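Endo-1,4-beta-xylanase (Uncultured bacterium, PDB 7AX7) uses cobalt(II) to cleave acetyl groups from acetylated xylan, acting as the independently functioning CE4 esterase domain of a multidomain bacterial xylanase. Local coordinates at residues Lys4-Thr9 with Gly142-Gly147; Phe10-Ser15 with His153-Asn158. All blocks are in the same frame, centred on the assembly; numbering follows the deposited sequence.

Contact 1: Lys4-Thr9 with Gly142-Gly147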
# COMPACT_ATOMS: atom_id res chain seq x y z
N LYS A 4 -14.07 12.72 5.64
CA LYS A 4 -14.14 11.26 5.64
C LYS A 4 -12.96 10.75 4.82
O LYS A 4 -12.88 11.01 3.62
CB LYS A 4 -15.46 10.77 5.03
CG LYS A 4 -16.69 11.24 5.75
CD LYS A 4 -17.96 10.91 4.98
CE LYS A 4 -19.21 11.37 5.75
NZ LYS A 4 -19.22 12.85 6.05
N LEU A 5 -12.04 10.04 5.48
CA LEU A 5 -10.75 9.73 4.90
C LEU A 5 -10.70 8.29 4.40
O LEU A 5 -11.19 7.38 5.07
CB LEU A 5 -9.62 9.95 5.91
CG LEU A 5 -9.53 11.34 6.54
CD1 LEU A 5 -8.28 11.45 7.41
CD2 LEU A 5 -9.56 12.44 5.46
N ILE A 6 -10.11 8.10 3.21
CA ILE A 6 -9.85 6.78 2.66
C ILE A 6 -8.40 6.71 2.22
O ILE A 6 -7.86 7.67 1.64
CB ILE A 6 -10.78 6.44 1.47
CG1 ILE A 6 -12.22 6.30 1.93
CG2 ILE A 6 -10.39 5.11 0.86
CD1 ILE A 6 -12.50 4.96 2.59
N ALA A 7 -7.75 5.59 2.49
CA ALA A 7 -6.35 5.38 2.13
C ALA A 7 -6.32 4.25 1.11
O ALA A 7 -6.37 3.07 1.49
CB ALA A 7 -5.50 5.07 3.36
N LEU A 8 -6.27 4.61 -0.18
CA LEU A 8 -6.05 3.64 -1.24
C LEU A 8 -4.59 3.21 -1.23
O LEU A 8 -3.70 4.05 -1.19
CB LEU A 8 -6.42 4.24 -2.60
CG LEU A 8 -7.89 4.35 -3.00
CD1 LEU A 8 -8.00 4.99 -4.38
CD2 LEU A 8 -8.57 2.98 -3.00
N THR A 9 -4.35 1.90 -1.27
CA THR A 9 -2.99 1.39 -1.14
C THR A 9 -2.77 0.25 -2.14
O THR A 9 -3.69 -0.49 -2.48
CB THR A 9 -2.67 0.91 0.30
OG1 THR A 9 -3.40 -0.29 0.59
CG2 THR A 9 -3.03 1.97 1.32
N GLY A 142 -17.72 -1.03 -1.39
CA GLY A 142 -18.34 -1.60 -0.21
C GLY A 142 -17.45 -1.65 1.00
O GLY A 142 -17.95 -1.79 2.12
N ALA A 143 -16.13 -1.56 0.81
CA ALA A 143 -15.20 -1.58 1.93
C ALA A 143 -14.99 -0.19 2.54
O ALA A 143 -14.48 -0.08 3.66
CB ALA A 143 -13.86 -2.16 1.49
N ALA A 144 -15.38 0.85 1.83
CA ALA A 144 -15.08 2.21 2.25
C ALA A 144 -15.85 2.54 3.52
O ALA A 144 -17.05 2.30 3.62
CB ALA A 144 -15.44 3.21 1.15
N LYS A 145 -15.13 3.09 4.49
CA LYS A 145 -15.73 3.85 5.56
C LYS A 145 -14.66 4.80 6.06
O LYS A 145 -13.47 4.65 5.74
CB LYS A 145 -16.28 2.96 6.68
CG LYS A 145 -15.28 2.08 7.38
CD LYS A 145 -15.97 1.17 8.38
CE LYS A 145 -15.18 -0.12 8.65
NZ LYS A 145 -13.93 0.10 9.44
N ASP A 146 -15.10 5.82 6.80
CA ASP A 146 -14.19 6.82 7.34
C ASP A 146 -13.00 6.17 8.04
O ASP A 146 -13.18 5.35 8.94
CB ASP A 146 -14.95 7.72 8.31
CG ASP A 146 -14.15 8.91 8.76
OD1 ASP A 146 -13.10 9.21 8.13
OD2 ASP A 146 -14.57 9.56 9.73
N GLY A 147 -11.79 6.52 7.61
CA GLY A 147 -10.57 6.03 8.22
C GLY A 147 -10.05 4.71 7.69
O GLY A 147 -9.02 4.23 8.19

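Contact 2: Phe10-Ser15 with His153-Asn158. With CO (cobalt (II) ion), chain B.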
# COMPACT_ATOMS: atom_id res chain seq x y z
N PHE A 10 -1.52 0.12 -2.59
CA PHE A 10 -1.17 -0.80 -3.66
C PHE A 10 0.05 -1.63 -3.25
O PHE A 10 1.08 -1.06 -2.85
CB PHE A 10 -0.88 -0.04 -4.96
CG PHE A 10 -2.09 0.66 -5.53
CD1 PHE A 10 -2.93 -0.00 -6.42
CD2 PHE A 10 -2.37 1.97 -5.19
CE1 PHE A 10 -4.04 0.63 -6.96
CE2 PHE A 10 -3.49 2.63 -5.73
CZ PHE A 10 -4.32 1.95 -6.61
N ASP A 11 -0.07 -2.95 -3.37
CA ASP A 11 0.98 -3.91 -3.06
C ASP A 11 1.64 -4.46 -4.33
O ASP A 11 0.98 -4.66 -5.36
CB ASP A 11 0.42 -5.12 -2.29
CG ASP A 11 0.26 -4.86 -0.82
OD1 ASP A 11 0.60 -3.74 -0.35
OD2 ASP A 11 -0.20 -5.80 -0.12
N ASP A 12 2.95 -4.72 -4.23
CA ASP A 12 3.71 -5.63 -5.09
C ASP A 12 4.49 -4.94 -6.21
O ASP A 12 5.20 -5.61 -6.97
CB ASP A 12 2.80 -6.70 -5.69
CG ASP A 12 2.25 -7.68 -4.65
OD1 ASP A 12 2.56 -7.55 -3.45
OD2 ASP A 12 1.49 -8.58 -5.05
N GLY A 13 4.42 -3.61 -6.32
CA GLY A 13 5.20 -2.90 -7.31
C GLY A 13 6.60 -2.54 -6.82
O GLY A 13 7.09 -3.07 -5.82
N PRO A 14 7.28 -1.63 -7.55
CA PRO A 14 6.76 -1.03 -8.78
C PRO A 14 6.79 -2.01 -9.94
O PRO A 14 7.63 -2.92 -9.96
CB PRO A 14 7.71 0.15 -9.05
CG PRO A 14 8.68 0.20 -7.85
CD PRO A 14 8.65 -1.19 -7.27
N SER A 15 5.87 -1.83 -10.88
CA SER A 15 5.85 -2.55 -12.14
C SER A 15 5.41 -1.58 -13.22
O SER A 15 5.03 -0.44 -12.94
CB SER A 15 4.90 -3.76 -12.09
OG SER A 15 3.55 -3.33 -12.06
N HIS A 153 -3.59 -4.25 -5.64
CA HIS A 153 -2.29 -4.72 -6.12
C HIS A 153 -1.91 -4.05 -7.43
O HIS A 153 -2.75 -3.91 -8.33
CB HIS A 153 -2.28 -6.24 -6.36
CG HIS A 153 -2.56 -7.06 -5.14
ND1 HIS A 153 -3.82 -7.14 -4.57
CD2 HIS A 153 -1.76 -7.84 -4.37
CE1 HIS A 153 -3.78 -7.94 -3.52
NE2 HIS A 153 -2.54 -8.37 -3.38
N ASP A 154 -0.64 -3.68 -7.56
CA ASP A 154 -0.10 -3.21 -8.83
C ASP A 154 1.10 -4.05 -9.26
O ASP A 154 2.09 -3.52 -9.77
CB ASP A 154 0.23 -1.72 -8.78
CG ASP A 154 1.36 -1.38 -7.80
OD1 ASP A 154 1.52 -2.09 -6.78
OD2 ASP A 154 2.08 -0.40 -8.05
N PHE A 155 1.01 -5.37 -9.08
CA PHE A 155 1.99 -6.24 -9.73
C PHE A 155 1.82 -6.17 -11.25
O PHE A 155 0.78 -5.76 -11.76
CB PHE A 155 1.86 -7.68 -9.22
CG PHE A 155 0.51 -8.30 -9.44
CD1 PHE A 155 0.12 -8.75 -10.69
CD2 PHE A 155 -0.37 -8.45 -8.38
CE1 PHE A 155 -1.13 -9.33 -10.89
CE2 PHE A 155 -1.62 -9.03 -8.57
CZ PHE A 155 -2.00 -9.47 -9.83
N GLN A 156 2.88 -6.55 -11.96
CA GLN A 156 2.85 -6.49 -13.42
C GLN A 156 1.67 -7.26 -13.98
O GLN A 156 1.44 -8.41 -13.61
CB GLN A 156 4.16 -7.04 -14.01
CG GLN A 156 4.17 -7.05 -15.53
CD GLN A 156 3.90 -5.67 -16.13
OE1 GLN A 156 4.34 -4.66 -15.59
NE2 GLN A 156 3.16 -5.62 -17.24
N GLY A 157 0.91 -6.63 -14.87
CA GLY A 157 -0.16 -7.31 -15.56
C GLY A 157 -1.53 -7.20 -14.92
O GLY A 157 -2.50 -7.72 -15.49
N ASN A 158 -1.66 -6.55 -13.76
CA ASN A 158 -2.95 -6.47 -13.07
C ASN A 158 -3.84 -5.38 -13.69
O ASN A 158 -4.32 -4.45 -13.04
CB ASN A 158 -2.74 -6.24 -11.58
CG ASN A 158 -3.96 -6.64 -10.78
OD1 ASN A 158 -4.77 -7.43 -11.25
ND2 ASN A 158 -4.10 -6.09 -9.57
CO CO B . 1.99 -8.84 -1.83
O HOH W 1 3.21 -1.38 -4.91

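Contact 1: Lys4-Thr9 with Gly142-Gly147
L5 is held at both polar atoms of its backbone by the pair D146-G147. Its N-H gives a nearly straight bond to D146 OD1, with L5 N to OD1 at 3.0 Å and 166° at the hydrogen; the donor meets the anti side of the carboxylate and stands 31° out of its plane. Its carbonyl takes the second bond, G147 N to L5 O, at 2.7 Å. In D146, CG is anti to the backbone N (chi1 -172°), which brings CG up beside the strand, and OD1 also lies 3.4 Å from K4 CA. The same OD1 forms a salt bridge with K189, so two donors converge on it. An alanine in place of D146 would probably leave the L5 amide without this acceptor and K189 without its charged mate. G147 has a positive phi, at which a side chain would collide with the preceding carbonyl oxygen. Outward from the polar pair, I6 CD1 reaches K145 O at 3.3 Å and A144 CB at 3.7 Å, putting the tip of the isoleucine against the turn that leaves helix 133-143. This turn leads into strand 148-153, whose Q148 and I150 continue the backbone pairing through A7, so the contact is the start of a parallel strand pair. K4 and I6 bond instead to strand 177-179 and V180 just beyond it, while the L5 side chain packs on L185, K188 and K189 of helix 182-189.

Contact 2: Phe10-Ser15 with His153-Asn158
H153 meets both aspartates of the 10-15 segment. It forms a parallel beta bridge with D11, and its ring lies beside the D12 carboxylate, the two planes 67° apart, with D12 OD2 at the ring edge, 3.4 Å from H153 CD2. ND1 of the same ring is bonded to D126. D154 continues the strand pairing: D154 N donates to D11 O at 2.9 Å, with 154° at the hydrogen. In its side chain, chi1 65° sets CG between the backbone N and the carbonyl carbon, and D154 OD1 ends 3.0 Å from D11 O, an acceptor against an acceptor. A water that accepts the G13 N-H lies within bonding distance of both D154 OD1 and F10 O, and may ease the repulsion, while OD2 of D154 is bonded to T18. The carbonyl of D154 receives the S15 hydroxyl, OG to O 2.7 Å, and S15 OG caps the start of helix 16-28 as well. F155 packs its CB on D12 CB at 3.8 Å and opens a type II turn to N158, whose CB lies over one face of the phenyl ring. Q156 folds OE1 toward S15 CB and bonds to S16. N158 closes the loop with ND2 bonded to H153 O. The chemistry centres on D12, whose OD1 binds cobalt at 2.1 Å alongside H62 and H66, the Asp-His-His metal site of this deacetylase family; the metal bond fixes OD1, while OD2 lies against H153 CD2 and near the F155 ring, which probably limits how far the carboxylate can turn.

Both contacts set strand 4-11 against the chain at the two ends of strand 148-153, its neighbour in the parallel sheet at the core of this NodB-type domain. Contact 1 lies where the pair starts and contact 2 where it ends; their centres are 20 Å apart, and their segments follow directly at T9-F10 and otherwise do not touch. Of the metal's protein ligands, contact 2 supplies D12; H62 and H66 come from outside both contacts. Cobalt is 22.0 Å from L5 O in contact 1. This places the site at the C-terminal ends of the strands, as is usual for parallel alpha/beta folds. A bound acetate, probably from crystallisation, lies about 3 Å from the D11 side chain and may mark the pocket.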